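Long-range contact in conserved hypothetical protein (Staphylococcus aureus subsp. aureus, PDB 2AP3), which is of unknown function but may be a cell-wall-binding lipoprotein, built as an elongated bundle of long helices: residues K36-K41 / L79-K84. Residues are numbered along the deposited sequence; the frame is centred on the assembly and turned at random.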
# COMPACT_ATOMS: atom_id res chain seq x y z
N LYS A 36 -5.51 -6.93 1.54
CA LYS A 36 -5.24 -7.67 2.77
C LYS A 36 -4.68 -9.07 2.48
O LYS A 36 -3.74 -9.52 3.14
CB LYS A 36 -6.49 -7.76 3.65
CG LYS A 36 -6.89 -6.44 4.30
CD LYS A 36 -5.87 -5.97 5.33
CE LYS A 36 -6.44 -4.84 6.18
NZ LYS A 36 -5.39 -4.15 6.97
N THR A 37 -5.23 -9.73 1.46
CA THR A 37 -4.77 -11.06 1.06
C THR A 37 -3.34 -10.98 0.54
O THR A 37 -2.49 -11.85 0.86
CB THR A 37 -5.69 -11.65 -0.03
OG1 THR A 37 -7.03 -11.69 0.48
CG2 THR A 37 -5.27 -13.08 -0.41
N VAL A 38 -3.05 -9.95 -0.24
CA VAL A 38 -1.65 -9.71 -0.70
C VAL A 38 -0.69 -9.60 0.49
O VAL A 38 0.39 -10.21 0.52
CB VAL A 38 -1.56 -8.42 -1.56
CG1 VAL A 38 -0.11 -8.04 -1.80
CG2 VAL A 38 -2.34 -8.61 -2.87
N GLY A 39 -1.06 -8.79 1.48
CA GLY A 39 -0.25 -8.64 2.69
C GLY A 39 0.01 -9.95 3.39
O GLY A 39 1.14 -10.19 3.83
N LYS A 40 -1.01 -10.80 3.50
CA LYS A 40 -0.80 -12.12 4.11
C LYS A 40 0.15 -12.98 3.29
O LYS A 40 1.02 -13.66 3.84
CB LYS A 40 -2.13 -12.84 4.32
CG LYS A 40 -2.96 -12.20 5.41
CD LYS A 40 -4.30 -12.92 5.52
CE LYS A 40 -5.26 -12.14 6.40
NZ LYS A 40 -6.45 -13.00 6.70
N LYS A 41 0.00 -12.95 1.97
CA LYS A 41 0.83 -13.79 1.10
C LYS A 41 2.28 -13.31 1.15
O LYS A 41 3.21 -14.11 1.20
CB LYS A 41 0.29 -13.74 -0.33
CG LYS A 41 -1.03 -14.49 -0.49
CD LYS A 41 -0.85 -15.99 -0.55
CE LYS A 41 -2.18 -16.72 -0.34
NZ LYS A 41 -3.30 -16.25 -1.21
N LEU A 79 7.72 -9.38 -5.19
CA LEU A 79 7.36 -8.34 -6.14
C LEU A 79 6.14 -8.69 -6.99
O LEU A 79 5.28 -7.83 -7.26
CB LEU A 79 8.56 -8.04 -7.05
CG LEU A 79 9.72 -7.34 -6.36
CD1 LEU A 79 11.00 -7.43 -7.21
CD2 LEU A 79 9.38 -5.85 -6.02
N LYS A 80 6.05 -9.94 -7.41
CA LYS A 80 4.92 -10.37 -8.24
C LYS A 80 3.62 -10.26 -7.42
O LYS A 80 2.61 -9.71 -7.90
CB LYS A 80 5.15 -11.79 -8.74
CG LYS A 80 4.05 -12.34 -9.65
CD LYS A 80 3.83 -11.45 -10.87
CE LYS A 80 5.07 -11.43 -11.77
NZ LYS A 80 4.95 -10.52 -12.96
N GLU A 81 3.64 -10.77 -6.20
CA GLU A 81 2.46 -10.65 -5.35
C GLU A 81 2.10 -9.18 -5.12
O GLU A 81 0.92 -8.80 -5.17
CB GLU A 81 2.69 -11.42 -4.03
CG GLU A 81 1.46 -11.57 -3.15
CD GLU A 81 0.27 -12.26 -3.82
OE1 GLU A 81 0.42 -13.13 -4.71
OE2 GLU A 81 -0.85 -11.93 -3.39
N PHE A 82 3.10 -8.32 -4.91
CA PHE A 82 2.82 -6.91 -4.68
C PHE A 82 2.13 -6.22 -5.86
O PHE A 82 1.39 -5.27 -5.66
CB PHE A 82 4.09 -6.18 -4.26
CG PHE A 82 3.87 -4.76 -3.84
CD1 PHE A 82 3.18 -4.47 -2.66
CD2 PHE A 82 4.34 -3.72 -4.60
CE1 PHE A 82 3.00 -3.15 -2.27
CE2 PHE A 82 4.15 -2.38 -4.22
CZ PHE A 82 3.47 -2.11 -3.05
N GLU A 83 2.35 -6.73 -7.07
CA GLU A 83 1.67 -6.18 -8.26
C GLU A 83 0.16 -6.14 -8.04
O GLU A 83 -0.51 -5.21 -8.52
CB GLU A 83 1.93 -7.03 -9.50
CG GLU A 83 3.36 -6.96 -10.00
CD GLU A 83 3.57 -7.71 -11.32
OE1 GLU A 83 2.61 -7.78 -12.15
OE2 GLU A 83 4.67 -8.23 -11.55
N LYS A 84 -0.38 -7.17 -7.38
CA LYS A 84 -1.82 -7.23 -7.12
C LYS A 84 -2.29 -6.03 -6.28
O LYS A 84 -3.38 -5.50 -6.51
CB LYS A 84 -2.22 -8.55 -6.47
CG LYS A 84 -1.99 -9.78 -7.34
CD LYS A 84 -2.15 -11.04 -6.50
CE LYS A 84 -1.76 -12.29 -7.24
NZ LYS A 84 -1.91 -13.53 -6.40
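The carboxylate of Glu81 spans the seam between two helices, one oxygen tied to its own helix and the other laid on the neighbour. Its OE1 takes a salt-bridging hydrogen bond from Lys84 NZ at 2.9 Å, the amine approaching on the syn side and lifted 21° from the carboxylate plane. OE2 rests instead on C-H groups, 3.6 Å from Val38 CA and 3.7 Å from Lys41 CB. Glu81 leaves its helix with CG anti to the backbone N (chi1 -171°), and a bend at chi2 then sets CD 3.8 Å from Lys41 CB. No hydrogen bond or salt bridge links residues 36-41 with residues 79-84, and the interface between them is van der Waals contact, made mainly by aliphatic carbons and by OE2 of Glu81.

This is the antiparallel pairing of a helical bundle: helices 33-50 and 61-96 run in nearly opposite directions here, their local axes 168° apart and 9.0 Å from each other at closest approach.

Val38, buried, is the apolar counterpart of Glu81, and the two side chains slide past one another in opposite senses. One methyl, CG1, lies over the backbone of helix 61-96, beside Glu81 O; the other, CG2, meets Lys84 CB at 3.6 Å, near the root of an extended lysine chain whose amine is held by Glu81. Lys41 crosses Glu81 with its CB and CG; its chain, bent at chi2 and chi4, then leads away and leaves NZ 5.4 Å from Glu81 OE2, beyond salt-bridge distance, though the opposite charges may attract weakly. Phe82 has its CB directed away from residues 36-41; it touches Ile42 of helix 33-50 and, on helix 109-150, Ala133, while its ring meets that of Tyr136.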